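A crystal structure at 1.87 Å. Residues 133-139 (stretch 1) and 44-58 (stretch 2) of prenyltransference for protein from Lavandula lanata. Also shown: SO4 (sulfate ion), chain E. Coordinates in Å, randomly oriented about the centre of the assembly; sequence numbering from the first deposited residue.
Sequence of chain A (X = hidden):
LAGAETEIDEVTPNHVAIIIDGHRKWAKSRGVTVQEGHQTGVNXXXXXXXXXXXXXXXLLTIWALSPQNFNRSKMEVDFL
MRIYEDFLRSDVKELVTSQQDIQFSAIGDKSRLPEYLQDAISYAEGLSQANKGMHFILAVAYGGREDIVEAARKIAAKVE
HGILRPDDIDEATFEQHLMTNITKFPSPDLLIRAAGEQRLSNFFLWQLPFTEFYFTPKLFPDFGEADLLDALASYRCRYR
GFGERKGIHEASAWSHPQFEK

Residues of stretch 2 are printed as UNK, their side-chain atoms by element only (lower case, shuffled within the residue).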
# COMPACT_ATOMS: atom_id res chain seq x y z
N GLY A 133 -19.10 -18.60 -11.91
CA GLY A 133 -17.78 -19.10 -11.53
C GLY A 133 -16.89 -17.98 -10.98
O GLY A 133 -17.37 -16.97 -10.51
N MET A 134 -15.59 -18.19 -11.04
CA MET A 134 -14.67 -17.27 -10.40
C MET A 134 -14.80 -15.98 -11.15
O MET A 134 -14.89 -15.96 -12.37
CB MET A 134 -13.24 -17.79 -10.48
CG MET A 134 -12.16 -16.90 -9.85
SD MET A 134 -10.50 -17.48 -10.18
CE MET A 134 -10.20 -16.87 -11.81
N HIS A 135 -14.75 -14.89 -10.40
CA HIS A 135 -14.64 -13.56 -10.97
C HIS A 135 -13.15 -13.32 -11.41
O HIS A 135 -12.19 -13.65 -10.67
CB HIS A 135 -15.12 -12.58 -9.91
CG HIS A 135 -15.53 -11.23 -10.40
ND1 HIS A 135 -16.04 -10.28 -9.55
CD2 HIS A 135 -15.51 -10.66 -11.63
CE1 HIS A 135 -16.32 -9.19 -10.22
NE2 HIS A 135 -15.99 -9.39 -11.48
N PHE A 136 -12.99 -12.75 -12.61
CA PHE A 136 -11.73 -12.29 -13.16
C PHE A 136 -11.84 -10.81 -13.47
O PHE A 136 -12.69 -10.40 -14.27
CB PHE A 136 -11.42 -13.03 -14.46
CG PHE A 136 -10.27 -12.47 -15.23
CD1 PHE A 136 -9.13 -11.92 -14.60
CD2 PHE A 136 -10.32 -12.41 -16.63
CE1 PHE A 136 -8.08 -11.39 -15.34
CE2 PHE A 136 -9.25 -11.88 -17.38
CZ PHE A 136 -8.13 -11.38 -16.73
N ILE A 137 -11.07 -9.97 -12.76
CA ILE A 137 -11.02 -8.53 -13.05
C ILE A 137 -9.73 -8.21 -13.81
O ILE A 137 -8.61 -8.59 -13.38
CB ILE A 137 -11.09 -7.69 -11.79
CG1 ILE A 137 -12.48 -7.81 -11.19
CG2 ILE A 137 -10.81 -6.19 -12.06
CD1 ILE A 137 -12.63 -7.27 -9.78
N LEU A 138 -9.88 -7.55 -14.95
CA LEU A 138 -8.77 -6.97 -15.67
C LEU A 138 -8.79 -5.48 -15.29
O LEU A 138 -9.72 -4.78 -15.59
CB LEU A 138 -8.88 -7.18 -17.17
CG LEU A 138 -7.73 -6.58 -17.97
CD1 LEU A 138 -6.37 -7.23 -17.74
CD2 LEU A 138 -8.09 -6.62 -19.43
N ALA A 139 -7.75 -5.04 -14.60
CA ALA A 139 -7.56 -3.64 -14.21
C ALA A 139 -6.69 -2.94 -15.24
O ALA A 139 -5.51 -3.22 -15.40
CB ALA A 139 -6.93 -3.57 -12.80
N UNK A 44 0.25 -15.97 -21.12
CA UNK A 44 0.22 -16.70 -19.86
C UNK A 44 -1.08 -16.54 -19.10
O UNK A 44 -1.42 -17.38 -18.28
c UNK A 44 2.74 -16.52 -19.52
n UNK A 44 2.82 -17.45 -20.43
c UNK A 44 1.38 -16.27 -18.94
o UNK A 44 3.72 -15.86 -19.18
N UNK A 45 -1.78 -15.43 -19.33
CA UNK A 45 -2.94 -15.10 -18.48
C UNK A 45 -3.99 -16.20 -18.41
O UNK A 45 -4.50 -16.53 -17.35
c UNK A 45 -3.57 -13.82 -18.89
c UNK A 45 -4.40 -10.77 -19.59
n UNK A 45 -1.09 -11.17 -18.44
c UNK A 45 -4.47 -9.42 -19.83
c UNK A 45 -2.13 -10.42 -18.88
c UNK A 45 -2.76 -12.58 -18.78
c UNK A 45 -3.38 -8.60 -19.62
c UNK A 45 -2.19 -9.07 -19.15
c UNK A 45 -3.20 -11.28 -19.09
c UNK A 45 -1.46 -12.45 -18.42
N UNK A 46 -4.30 -16.84 -19.56
CA UNK A 46 -5.40 -17.78 -19.56
C UNK A 46 -5.11 -18.97 -18.64
O UNK A 46 -5.99 -19.46 -17.97
c UNK A 46 -5.07 -19.38 -23.16
c UNK A 46 -3.81 -19.88 -23.91
n UNK A 46 -2.76 -18.81 -24.11
c UNK A 46 -4.68 -18.92 -21.75
c UNK A 46 -5.78 -18.21 -21.02
N UNK A 47 -3.87 -19.43 -18.60
CA UNK A 47 -3.54 -20.62 -17.78
C UNK A 47 -3.52 -20.23 -16.30
O UNK A 47 -3.91 -21.01 -15.44
n UNK A 47 -1.59 -21.58 -21.72
c UNK A 47 -2.04 -21.45 -19.58
c UNK A 47 -2.18 -21.12 -18.14
n UNK A 47 -2.78 -22.46 -20.17
c UNK A 47 -1.30 -20.89 -20.57
c UNK A 47 -2.49 -22.52 -21.46
N UNK A 48 -3.15 -18.98 -16.03
CA UNK A 48 -3.19 -18.49 -14.65
C UNK A 48 -4.62 -18.38 -14.16
O UNK A 48 -4.92 -18.72 -13.03
c UNK A 48 -0.95 -17.44 -14.74
c UNK A 48 -2.45 -17.15 -14.56
c UNK A 48 -2.65 -16.53 -13.19
c UNK A 48 -0.18 -16.26 -15.20
N UNK A 49 -5.52 -17.85 -15.01
CA UNK A 49 -6.90 -17.66 -14.60
C UNK A 49 -7.56 -19.06 -14.41
O UNK A 49 -8.25 -19.31 -13.44
c UNK A 49 -9.15 -16.93 -15.42
c UNK A 49 -7.52 -14.69 -17.02
c UNK A 49 -7.15 -15.43 -15.71
c UNK A 49 -7.66 -16.87 -15.66
N UNK A 50 -7.30 -19.96 -15.35
CA UNK A 50 -7.76 -21.38 -15.20
C UNK A 50 -7.32 -21.97 -13.92
O UNK A 50 -8.14 -22.59 -13.24
o UNK A 50 -7.78 -22.10 -17.40
c UNK A 50 -7.15 -22.29 -16.22
N UNK A 51 -6.03 -21.84 -13.62
CA UNK A 51 -5.47 -22.40 -12.40
C UNK A 51 -6.13 -21.82 -11.15
O UNK A 51 -6.51 -22.56 -10.24
c UNK A 51 -3.97 -22.27 -12.42
c UNK A 51 -3.25 -22.80 -11.21
n UNK A 51 -1.73 -27.03 -12.52
n UNK A 51 -2.80 -26.93 -10.53
n UNK A 51 -2.72 -25.09 -11.84
c UNK A 51 -3.49 -24.29 -10.89
c UNK A 51 -2.40 -26.36 -11.63
N UNK A 52 -6.30 -20.49 -11.10
CA UNK A 52 -6.89 -19.84 -9.94
C UNK A 52 -8.32 -20.36 -9.75
O UNK A 52 -8.75 -20.65 -8.62
c UNK A 52 -6.91 -18.32 -10.13
N UNK A 53 -9.04 -20.55 -10.86
CA UNK A 53 -10.40 -21.12 -10.81
C UNK A 53 -10.46 -22.54 -10.19
O UNK A 53 -11.21 -22.79 -9.23
o UNK A 53 -12.34 -21.68 -12.17
c UNK A 53 -11.06 -21.07 -12.19
N UNK A 54 -9.54 -23.38 -10.64
CA UNK A 54 -9.43 -24.76 -10.17
C UNK A 54 -9.12 -24.74 -8.72
O UNK A 54 -9.57 -25.60 -7.97
o UNK A 54 -6.40 -27.15 -12.24
c UNK A 54 -8.43 -25.79 -12.34
c UNK A 54 -7.09 -26.34 -12.90
n UNK A 54 -6.70 -25.85 -14.09
c UNK A 54 -8.28 -25.49 -10.85
N UNK A 55 -8.34 -23.77 -8.29
CA UNK A 55 -7.93 -23.74 -6.89
C UNK A 55 -9.03 -23.21 -5.97
O UNK A 55 -8.88 -23.18 -4.78
c UNK A 55 -4.79 -24.58 -6.37
c UNK A 55 -5.37 -23.48 -7.24
c UNK A 55 -6.67 -22.89 -6.72
c UNK A 55 -4.36 -22.38 -7.36
N UNK A 56 -10.14 -22.75 -6.52
CA UNK A 56 -11.20 -22.25 -5.66
C UNK A 56 -11.00 -20.81 -5.23
O UNK A 56 -11.64 -20.36 -4.30
N UNK A 57 -10.12 -20.09 -5.89
CA UNK A 57 -10.02 -18.64 -5.66
C UNK A 57 -11.33 -17.99 -6.21
O UNK A 57 -11.85 -18.38 -7.22
c UNK A 57 -6.27 -18.48 -6.44
c UNK A 57 -8.77 -18.10 -6.32
c UNK A 57 -8.78 -16.55 -6.41
c UNK A 57 -7.50 -18.62 -5.60
N UNK A 58 -11.86 -17.03 -5.50
CA UNK A 58 -13.12 -16.42 -5.82
C UNK A 58 -12.97 -15.19 -6.71
O UNK A 58 -13.80 -14.94 -7.53
c UNK A 58 -14.94 -16.93 -2.50
n UNK A 58 -15.61 -17.76 -0.28
c UNK A 58 -15.39 -18.16 -1.70
c UNK A 58 -13.87 -16.07 -4.57
c UNK A 58 -14.30 -17.32 -3.80
S SO4 E . -17.76 -11.22 -6.47
O1 SO4 E . -16.30 -10.95 -6.83
O2 SO4 E . -18.44 -10.35 -5.42
O3 SO4 E . -18.65 -11.12 -7.69
O4 SO4 E . -17.76 -12.65 -6.01
O HOH W 1 -14.81 -20.96 -11.91

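Position 44 carries two carbons, the second bearing one oxygen and one nitrogen, too far from stretch 1 to touch it; this is N44. At 45, one carbon leads to fused five- and six-membered rings of eight carbons and one nitrogen, and the six-membered ring meets the L138 side chain: W45, whose CZ3 lies 3.6 Å from L138 CD1. Position 46 has four carbons in a row ending in nitrogen and points away, hence K46. Position 47, one carbon and a five-membered ring with two nitrogens, is H47, out of reach.

Position 48 has four carbons, forked at the first with one arm two carbons long, and makes no contact: I48. The same shape recurs at 49, but here the long arm ends over a face of the F136 ring. This is I49, with CD1 3.4 Å from the ring centroid and 17° off the normal, a CH-pi contact; its CG2 lies 3.8 Å from M134 CE.

Position 50 has one carbon and one oxygen, S50, and 51 has three carbons, a nitrogen and a carbon with two more nitrogens, R51; both point away. The single carbon at 52 faces M134 and identifies A52, its CB 3.7 Å from M134 SD. At 53, a carbon and an oxygen again mean serine: S53 OG is 2.6 Å from a water that accepts a hydrogen bond from M134 N at 3.0 Å, so the water bridges the stretches.

Position 54, three carbons with oxygen and nitrogen on the third, is Q54, directed away. Position 55, four carbons forked at the second, is L55, out of reach. Position 56 has no side-chain atoms and a positive phi of 83°, where a CB would jam against the preceding carbonyl oxygen: G56, which leaves the helix in a Schellman motif. Position 57 has four carbons forked at the first, one arm longer; it is I57, whose CG2 approaches M134 SD at 4.2 Å. Position 58, four carbons in a row ending in nitrogen, is K58. Its side chain points away, but its backbone O accepts a hydrogen bond from H135 N at 3.0 Å.

The contact is thus mainly apolar. M134, F136 and L138, alternate residues reaching toward the helix, meet I49, A52, I57 and W45, with M134 SD also 3.5 Å from S53 N. The backbone bond to K58 fastens one end, while H135 turns its ring end away and donates from ND1 to sulfate O1 at 2.8 Å.

Stretch 2 (44-58) NWKHIISRASQLGIK
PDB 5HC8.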